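Putative acyl-[acyl-carrier-protein]--UDP-N-acetylglucosamine O-acyltransferase (Bacteroides fragilis, PDB 4R36) probably transfers an acyl chain from acyl carrier protein to UDP-N-acetylglucosamine, and is built as a left-handed beta helix. Local coordinates at residues Ile205-Ile210 / Ile235-Leu240; His229-Ile234 / Ala251-Ser256; Asp244-Val249 / Tyr261-Ile266. One frame throughout, in Å; residues are numbered along the deposited sequence.

In the fold
All three contacts lie in the C-terminal part of the chain, contacts 2 and 3 wholly among its helices and the link between two of them. Contact 1 is a surface contact: it sets strand 206-210, at the edge of the beta-helix sheet, against the end of helix 222-237 through two tyrosine rings and a bridging water. Contacts 2 and 3 are buried and aliphatic. Contact 2 joins helix 222-237 to the chain leaving helix 242-252, and contact 3 packs helix 242-252 against helix 257-267. Thus contacts 1 and 2 share helix 222-237, and contacts 2 and 3 share helix 242-252. Ile-235, next to the stacked Tyr-236 of contact 1, reaches Ile-262 and Ile-266 of contact 3.

Contact 1: Ile205-Ile210 / Ile235-Leu240; sequences IAYSGI and IYQSGL
Tyr-207 and Tyr-236 lie one over the other as an offset stack, their planes only 7° from parallel and their ring centroids 4.4 Å apart. The overlap is shifted toward the Tyr-207 backbone: CB of Tyr-207, not its ring centre, sits over the middle of the Tyr-236 ring, 3.6 Å from that centroid, in a CH-pi contact nearly along the ring normal. The closest approach, 3.5 Å, is from CG of Tyr-207 to CD2 of Tyr-236. With CG turned opposite the backbone N (chi1 165°), the Tyr-207 ring leaves its strand and spreads over this neighbour. Its other face is occupied too, for the backbone N of Gly-209 stands 3.5 Å above the Tyr-207 ring plane, over the centre, and the ring is held between strand and helix. The far face of Tyr-236 meets CG2 of Ile-235, and its OH is hydrogen-bonded to the backbone O of Ile-274. The pair joins two parts of the fold: strand 206-210 runs antiparallel to 198-201 at the end of one sheet of the left-handed beta helix, whereas Tyr-236 belongs to helix 222-237 of the C-terminal helical part. Backbone hydrogen bonds tie Gly-209 to Ile-199 and Tyr-207 to Arg-275. Toward solvent the contact becomes looser. There Gln-237 arrives at the edge of the Tyr-207 ring, with CD no nearer than 4.5 Å to CE2 of Tyr-207, and a water links its amide to the tyrosine hydroxyl. This water lies in the plane of that ring, 2.7 Å from OH of Tyr-207, and donates to OE1 of Gln-237 at 2.6 Å.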
loop_
_atom_site.group_PDB
_atom_site.type_symbol
_atom_site.label_atom_id
_atom_site.label_comp_id
_atom_site.label_asym_id
_atom_site.label_seq_id
_atom_site.Cartn_x
_atom_site.Cartn_y
_atom_site.Cartn_z
ATOM N N ILE A 205 1.077 -1.083 -18.939
ATOM C CA ILE A 205 1.004 0.362 -19.085
ATOM C C ILE A 205 1.156 0.797 -20.560
ATOM O O ILE A 205 1.863 0.119 -21.321
ATOM C CB ILE A 205 2.084 1.035 -18.179
ATOM C CG1 ILE A 205 1.650 2.455 -17.861
ATOM C CG2 ILE A 205 3.491 0.933 -18.762
ATOM C CD1 ILE A 205 2.511 3.155 -16.817
ATOM N N ALA A 206 0.564 1.919 -20.914
ATOM C CA ALA A 206 0.541 2.380 -22.306
ATOM C C ALA A 206 0.314 3.825 -22.383
ATOM O O ALA A 206 -0.508 4.409 -21.615
ATOM C CB ALA A 206 -0.573 1.673 -23.065
ATOM N N TYR A 207 0.932 4.426 -23.400
ATOM C CA TYR A 207 0.562 5.763 -23.807
ATOM C C TYR A 207 -0.901 5.863 -24.100
ATOM O O TYR A 207 -1.406 5.030 -24.808
ATOM C CB TYR A 207 1.366 6.116 -25.065
ATOM C CG TYR A 207 0.833 7.293 -25.775
ATOM C CD1 TYR A 207 1.066 8.568 -25.314
ATOM C CD2 TYR A 207 0.057 7.137 -26.919
ATOM C CE1 TYR A 207 0.589 9.677 -25.991
ATOM C CE2 TYR A 207 -0.445 8.269 -27.602
ATOM C CZ TYR A 207 -0.176 9.524 -27.120
ATOM O OH TYR A 207 -0.686 10.630 -27.757
ATOM N N SER A 208 -1.605 6.815 -23.496
ATOM C CA SER A 208 -3.074 6.879 -23.500
ATOM C C SER A 208 -3.513 8.291 -23.848
ATOM O O SER A 208 -4.503 8.775 -23.303
ATOM C CB SER A 208 -3.598 6.468 -22.136
ATOM O OG SER A 208 -3.251 5.108 -21.861
ATOM N N GLY A 209 -2.686 8.990 -24.630
ATOM C CA GLY A 209 -2.973 10.326 -25.106
ATOM C C GLY A 209 -2.228 11.341 -24.296
ATOM O O GLY A 209 -1.352 10.989 -23.494
ATOM N N ILE A 210 -2.602 12.600 -24.478
ATOM C CA ILE A 210 -1.943 13.753 -23.785
ATOM C C ILE A 210 -2.636 14.205 -22.571
ATOM O O ILE A 210 -3.833 14.110 -22.530
ATOM C CB ILE A 210 -1.921 14.937 -24.764
ATOM C CG1 ILE A 210 -1.147 14.547 -25.969
ATOM C CG2 ILE A 210 -1.328 16.186 -24.150
ATOM C CD1 ILE A 210 0.139 13.872 -25.686
ATOM N N ILE A 235 5.221 9.861 -32.769
ATOM C CA ILE A 235 6.037 8.936 -32.016
ATOM C C ILE A 235 5.362 7.574 -31.813
ATOM O O ILE A 235 5.984 6.547 -31.959
ATOM C CB ILE A 235 6.476 9.584 -30.649
ATOM C CG1 ILE A 235 7.499 10.668 -30.918
ATOM C CG2 ILE A 235 7.097 8.547 -29.704
ATOM C CD1 ILE A 235 7.598 11.709 -29.842
ATOM N N TYR A 236 4.095 7.579 -31.469
ATOM C CA TYR A 236 3.436 6.364 -31.062
ATOM C C TYR A 236 2.527 5.800 -32.146
ATOM O O TYR A 236 2.275 4.616 -32.104
ATOM C CB TYR A 236 2.581 6.587 -29.816
ATOM C CG TYR A 236 3.381 6.544 -28.551
ATOM C CD1 TYR A 236 3.896 5.327 -28.036
ATOM C CD2 TYR A 236 3.607 7.669 -27.837
ATOM C CE1 TYR A 236 4.647 5.299 -26.870
ATOM C CE2 TYR A 236 4.371 7.650 -26.650
ATOM C CZ TYR A 236 4.866 6.463 -26.163
ATOM O OH TYR A 236 5.614 6.468 -24.960
ATOM N N GLN A 237 2.010 6.605 -33.067
ATOM C CA GLN A 237 0.901 6.145 -33.937
ATOM C C GLN A 237 1.238 6.207 -35.428
ATOM O O GLN A 237 0.376 6.104 -36.228
ATOM C CB GLN A 237 -0.344 6.979 -33.659
ATOM C CG GLN A 237 -0.733 6.812 -32.200
ATOM C CD GLN A 237 -1.929 7.585 -31.761
ATOM O OE1 GLN A 237 -1.985 8.783 -31.859
ATOM N NE2 GLN A 237 -2.887 6.886 -31.211
ATOM N N SER A 238 2.489 6.272 -35.814
ATOM C CA SER A 238 2.813 6.419 -37.215
ATOM C C SER A 238 3.623 5.262 -37.736
ATOM O O SER A 238 4.025 5.284 -38.875
ATOM C CB SER A 238 3.583 7.669 -37.408
ATOM O OG SER A 238 2.693 8.718 -36.973
ATOM N N GLY A 239 3.883 4.267 -36.902
ATOM C CA GLY A 239 4.619 3.090 -37.312
ATOM C C GLY A 239 6.094 3.321 -37.479
ATOM O O GLY A 239 6.794 2.501 -38.037
ATOM N N LEU A 240 6.613 4.421 -36.959
ATOM C CA LEU A 240 8.030 4.685 -37.128
ATOM C C LEU A 240 8.814 4.231 -35.936
ATOM O O LEU A 240 8.348 4.271 -34.790
ATOM C CB LEU A 240 8.252 6.192 -37.307
ATOM C CG LEU A 240 7.520 6.818 -38.484
ATOM C CD1 LEU A 240 7.521 8.318 -38.280
ATOM C CD2 LEU A 240 8.165 6.375 -39.787
HETATM O O HOH W 1 -2.494 10.171 -29.670
#

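Contact 2: His229-Ile234 / Ala251-Ser256; sequences HNAYRI and AEVPAS
Asn-230 approaches Val-253 through its backbone, its carbonyl C lying 4.5 Å from CG2 of Val-253, at the margin of the contact. Next comes Ala-231, buried and small enough for the same methyl to approach the helix backbone: CG2 of Val-253 is 4.2 Å from N of Ala-231 and 4.4 Å from its CB. Farther along, Arg-233 forms a salt bridge with Glu-226 of its own helix. One turn beyond Asn-230, Ile-234 supplies the nearest side-chain meeting, CD1 to CG2 of Val-253 at 3.9 Å, the two side chains running past one another with their ends pointing opposite ways. The first torsion of Val-253 (chi1 -180°) carries CG1 opposite the backbone N and sets CG2 beside that N, and this one methyl serves all three neighbours. Val-253 is the first residue to leave helical geometry after helix 242-252, at the start of the link that ends with Ser-256 as N-cap of the next helix. Ile-234 and Ala-231 also touch Val-249, and Val-253 touches Asn-227. Since the side chains that meet, those of Ala-231, Ile-234 and Val-253, are aliphatic, attraction across the contact comes mainly from dispersion and the burial of methyl groups.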
loop_
_atom_site.group_PDB
_atom_site.type_symbol
_atom_site.label_atom_id
_atom_site.label_comp_id
_atom_site.label_asym_id
_atom_site.label_seq_id
_atom_site.Cartn_x
_atom_site.Cartn_y
_atom_site.Cartn_z
ATOM N N HIS A 229 0.523 17.109 -29.074
ATOM C CA HIS A 229 -0.294 15.984 -29.500
ATOM C C HIS A 229 0.207 15.406 -30.802
ATOM O O HIS A 229 0.375 14.186 -30.960
ATOM C CB HIS A 229 -1.791 16.430 -29.609
ATOM C CG HIS A 229 -2.725 15.290 -29.456
ATOM N ND1 HIS A 229 -3.924 15.381 -28.792
ATOM C CD2 HIS A 229 -2.559 13.980 -29.763
ATOM C CE1 HIS A 229 -4.508 14.195 -28.792
ATOM N NE2 HIS A 229 -3.696 13.327 -29.375
ATOM N N ASN A 230 0.517 16.286 -31.745
ATOM C CA ASN A 230 1.096 15.876 -33.005
ATOM C C ASN A 230 2.442 15.207 -32.900
ATOM O O ASN A 230 2.671 14.205 -33.585
ATOM C CB ASN A 230 1.127 17.039 -33.990
ATOM C CG ASN A 230 -0.278 17.359 -34.514
ATOM O OD1 ASN A 230 -1.149 16.480 -34.529
ATOM N ND2 ASN A 230 -0.527 18.612 -34.855
ATOM N N ALA A 231 3.310 15.681 -32.000
ATOM C CA ALA A 231 4.567 14.960 -31.807
ATOM C C ALA A 231 4.314 13.501 -31.346
ATOM O O ALA A 231 4.933 12.562 -31.852
ATOM C CB ALA A 231 5.449 15.692 -30.812
ATOM N N TYR A 232 3.381 13.315 -30.418
ATOM C CA TYR A 232 3.102 11.960 -29.954
ATOM C C TYR A 232 2.343 11.072 -30.895
ATOM O O TYR A 232 2.510 9.850 -30.855
ATOM C CB TYR A 232 2.495 11.972 -28.557
ATOM C CG TYR A 232 3.542 12.238 -27.503
ATOM C CD1 TYR A 232 4.519 11.317 -27.233
ATOM C CD2 TYR A 232 3.539 13.433 -26.761
ATOM C CE1 TYR A 232 5.546 11.589 -26.314
ATOM C CE2 TYR A 232 4.494 13.691 -25.783
ATOM C CZ TYR A 232 5.494 12.744 -25.546
ATOM O OH TYR A 232 6.476 12.903 -24.599
ATOM N N ARG A 233 1.551 11.649 -31.771
ATOM C CA ARG A 233 1.014 10.886 -32.940
ATOM C C ARG A 233 2.094 10.375 -33.812
ATOM O O ARG A 233 2.057 9.261 -34.245
ATOM C CB ARG A 233 0.016 11.689 -33.801
ATOM C CG ARG A 233 -1.256 12.000 -33.119
ATOM C CD ARG A 233 -2.249 12.857 -33.951
ATOM N NE ARG A 233 -3.301 13.270 -33.018
ATOM C CZ ARG A 233 -3.647 14.512 -32.668
ATOM N NH1 ARG A 233 -3.069 15.583 -33.204
ATOM N NH2 ARG A 233 -4.625 14.684 -31.770
ATOM N N ILE A 234 3.113 11.191 -34.082
ATOM C CA ILE A 234 4.246 10.744 -34.819
ATOM C C ILE A 234 4.995 9.661 -34.061
ATOM O O ILE A 234 5.410 8.696 -34.645
ATOM C CB ILE A 234 5.208 11.905 -35.167
ATOM C CG1 ILE A 234 4.553 12.810 -36.213
ATOM C CG2 ILE A 234 6.549 11.375 -35.692
ATOM C CD1 ILE A 234 5.182 14.195 -36.291
ATOM N N ALA A 251 11.408 17.778 -37.913
ATOM C CA ALA A 251 11.159 18.356 -39.248
ATOM C C ALA A 251 9.796 18.951 -39.398
ATOM O O ALA A 251 9.643 19.895 -40.111
ATOM C CB ALA A 251 11.350 17.306 -40.342
ATOM N N GLU A 252 8.787 18.435 -38.718
ATOM C CA GLU A 252 7.412 18.734 -39.049
ATOM C C GLU A 252 6.602 19.390 -37.966
ATOM O O GLU A 252 5.580 19.931 -38.295
ATOM C CB GLU A 252 6.658 17.463 -39.468
ATOM C CG GLU A 252 7.350 16.773 -40.608
ATOM C CD GLU A 252 6.451 15.831 -41.391
ATOM O OE1 GLU A 252 5.241 15.737 -41.131
ATOM O OE2 GLU A 252 7.001 15.167 -42.251
ATOM N N VAL A 253 7.043 19.350 -36.705
ATOM C CA VAL A 253 6.249 19.951 -35.615
ATOM C C VAL A 253 6.866 21.286 -35.260
ATOM O O VAL A 253 8.052 21.336 -35.056
ATOM C CB VAL A 253 6.238 19.071 -34.376
ATOM C CG1 VAL A 253 5.401 19.738 -33.273
ATOM C CG2 VAL A 253 5.699 17.689 -34.736
ATOM N N PRO A 254 6.059 22.356 -35.203
ATOM C CA PRO A 254 6.607 23.668 -34.931
ATOM C C PRO A 254 7.389 23.601 -33.662
ATOM O O PRO A 254 6.869 23.044 -32.626
ATOM C CB PRO A 254 5.377 24.549 -34.789
ATOM C CG PRO A 254 4.354 23.868 -35.608
ATOM C CD PRO A 254 4.612 22.390 -35.449
ATOM N N ALA A 255 8.641 24.062 -33.741
ATOM C CA ALA A 255 9.566 23.869 -32.649
ATOM C C ALA A 255 9.251 24.814 -31.458
ATOM O O ALA A 255 8.786 25.965 -31.631
ATOM C CB ALA A 255 10.984 24.082 -33.104
ATOM N N SER A 256 9.484 24.311 -30.258
ATOM C CA SER A 256 9.275 25.042 -29.035
ATOM C C SER A 256 10.013 24.252 -27.949
ATOM O O SER A 256 10.364 23.109 -28.154
ATOM C CB SER A 256 7.813 25.238 -28.691
ATOM O OG SER A 256 7.128 24.018 -28.300
#

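Contact 3: Asp244-Val249 / Tyr261-Ile266; sequences DALTKV and YIVDFI
Leu-246 and Val-249 face Val-263 and Ile-266 across an antiparallel helix pair, part of the C-terminal helical bundle that follows the beta helix. The axes of segments 244-249 and 261-266 approach to 10.4 Å with an angle of 160° between their directions, and Leu-246 and Val-263 have the nearest CA atoms, 6.1 Å apart. Apolar side-chain contacts carry the interface. Both methyls of Leu-246 lie near CG2 of Ile-266: CD1 at 3.9 Å and CD2 a little farther off. Leu-246 CD2 also stands 4.3 Å from CG2 of Val-263. Val-249 and Val-263 pass alongside each other, pointing opposite ways. Around this core, Ile-235 of helix 222-237 touches Ile-266, while Tyr-232 of that helix touches Ile-262, so the pair rests on a third helix. Side chain to backbone there is one approach, CD1 of Leu-246 to O of Val-263 at 4.0 Å. With chi1 at 170°, Val-263 has CG1 opposite its backbone N and CG2 beside it, and the latter methyl makes the tightest touch, 3.7 Å from CG1 of Val-249.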
loop_
_atom_site.group_PDB
_atom_site.type_symbol
_atom_site.label_atom_id
_atom_site.label_comp_id
_atom_site.label_asym_id
_atom_site.label_seq_id
_atom_site.Cartn_x
_atom_site.Cartn_y
_atom_site.Cartn_z
ATOM N N ASP A 244 13.495 7.548 -36.436
ATOM C CA ASP A 244 12.787 8.152 -37.556
ATOM C C ASP A 244 11.694 9.010 -37.067
ATOM O O ASP A 244 11.382 10.022 -37.691
ATOM C CB ASP A 244 12.165 7.113 -38.483
ATOM C CG ASP A 244 13.219 6.326 -39.309
ATOM O OD1 ASP A 244 14.430 6.678 -39.303
ATOM O OD2 ASP A 244 12.737 5.344 -39.935
ATOM N N ALA A 245 11.068 8.636 -35.957
ATOM C CA ALA A 245 9.971 9.421 -35.437
ATOM C C ALA A 245 10.547 10.765 -34.962
ATOM O O ALA A 245 9.920 11.822 -35.164
ATOM C CB ALA A 245 9.233 8.745 -34.274
ATOM N N LEU A 246 11.664 10.713 -34.256
ATOM C CA LEU A 246 12.187 11.935 -33.701
ATOM C C LEU A 246 12.681 12.845 -34.809
ATOM O O LEU A 246 12.472 14.040 -34.745
ATOM C CB LEU A 246 13.206 11.675 -32.642
ATOM C CG LEU A 246 12.809 10.834 -31.420
ATOM C CD1 LEU A 246 13.999 10.626 -30.474
ATOM C CD2 LEU A 246 11.633 11.438 -30.700
ATOM N N THR A 247 13.266 12.273 -35.845
ATOM C CA THR A 247 13.592 13.045 -37.055
ATOM C C THR A 247 12.390 13.744 -37.600
ATOM O O THR A 247 12.462 14.942 -37.881
ATOM C CB THR A 247 14.222 12.140 -38.127
ATOM O OG1 THR A 247 15.451 11.664 -37.617
ATOM C CG2 THR A 247 14.443 12.880 -39.479
ATOM N N LYS A 248 11.268 13.047 -37.771
ATOM C CA LYS A 248 10.103 13.645 -38.315
ATOM C C LYS A 248 9.476 14.724 -37.408
ATOM O O LYS A 248 9.006 15.808 -37.878
ATOM C CB LYS A 248 9.072 12.589 -38.616
ATOM C CG LYS A 248 7.841 13.093 -39.392
ATOM C CD LYS A 248 6.958 11.944 -39.799
ATOM C CE LYS A 248 6.039 12.379 -40.925
ATOM N NZ LYS A 248 4.757 11.671 -40.826
ATOM N N VAL A 249 9.470 14.467 -36.095
ATOM C CA VAL A 249 9.032 15.486 -35.148
ATOM C C VAL A 249 9.861 16.765 -35.317
ATOM O O VAL A 249 9.299 17.874 -35.351
ATOM C CB VAL A 249 9.160 15.007 -33.670
ATOM C CG1 VAL A 249 8.943 16.202 -32.734
ATOM C CG2 VAL A 249 8.161 13.902 -33.356
ATOM N N TYR A 261 11.968 19.242 -25.485
ATOM C CA TYR A 261 12.033 18.427 -24.298
ATOM C C TYR A 261 11.543 17.008 -24.611
ATOM O O TYR A 261 12.177 16.033 -24.217
ATOM C CB TYR A 261 11.190 19.071 -23.227
ATOM C CG TYR A 261 11.025 18.356 -21.909
ATOM C CD1 TYR A 261 12.054 17.531 -21.354
ATOM C CD2 TYR A 261 9.925 18.639 -21.142
ATOM C CE1 TYR A 261 11.909 16.980 -20.079
ATOM C CE2 TYR A 261 9.784 18.126 -19.855
ATOM C CZ TYR A 261 10.781 17.309 -19.335
ATOM O OH TYR A 261 10.515 16.787 -18.097
ATOM N N ILE A 262 10.455 16.880 -25.356
ATOM C CA ILE A 262 9.982 15.544 -25.761
ATOM C C ILE A 262 11.082 14.793 -26.489
ATOM O O ILE A 262 11.440 13.635 -26.177
ATOM C CB ILE A 262 8.757 15.666 -26.655
ATOM C CG1 ILE A 262 7.577 16.187 -25.896
ATOM C CG2 ILE A 262 8.395 14.363 -27.346
ATOM C CD1 ILE A 262 6.452 16.642 -26.806
ATOM N N VAL A 263 11.671 15.466 -27.477
ATOM C CA VAL A 263 12.712 14.828 -28.305
ATOM C C VAL A 263 13.959 14.436 -27.511
ATOM O O VAL A 263 14.456 13.327 -27.584
ATOM C CB VAL A 263 13.038 15.703 -29.547
ATOM C CG1 VAL A 263 14.265 15.181 -30.249
ATOM C CG2 VAL A 263 11.824 15.761 -30.458
ATOM N N ASP A 264 14.484 15.356 -26.753
ATOM C CA ASP A 264 15.670 15.104 -25.980
ATOM C C ASP A 264 15.429 13.965 -24.959
ATOM O O ASP A 264 16.303 13.110 -24.781
ATOM C CB ASP A 264 16.020 16.359 -25.179
ATOM C CG ASP A 264 17.453 16.306 -24.642
ATOM O OD1 ASP A 264 18.402 16.518 -25.416
ATOM O OD2 ASP A 264 17.651 15.960 -23.478
ATOM N N PHE A 265 14.289 14.046 -24.253
ATOM C CA PHE A 265 13.957 13.046 -23.290
ATOM C C PHE A 265 13.979 11.625 -23.905
ATOM O O PHE A 265 14.647 10.735 -23.407
ATOM C CB PHE A 265 12.568 13.298 -22.682
ATOM C CG PHE A 265 12.227 12.338 -21.557
ATOM C CD1 PHE A 265 11.823 11.050 -21.817
ATOM C CD2 PHE A 265 12.249 12.749 -20.237
ATOM C CE1 PHE A 265 11.471 10.165 -20.791
ATOM C CE2 PHE A 265 11.901 11.883 -19.202
ATOM C CZ PHE A 265 11.487 10.600 -19.472
ATOM N N ILE A 266 13.313 11.460 -25.054
ATOM C CA ILE A 266 13.244 10.140 -25.682
ATOM C C ILE A 266 14.591 9.734 -26.263
ATOM O O ILE A 266 15.042 8.587 -26.090
ATOM C CB ILE A 266 12.153 10.099 -26.733
ATOM C CG1 ILE A 266 10.792 10.381 -26.024
ATOM C CG2 ILE A 266 12.162 8.801 -27.524
ATOM C CD1 ILE A 266 9.659 10.712 -26.953
#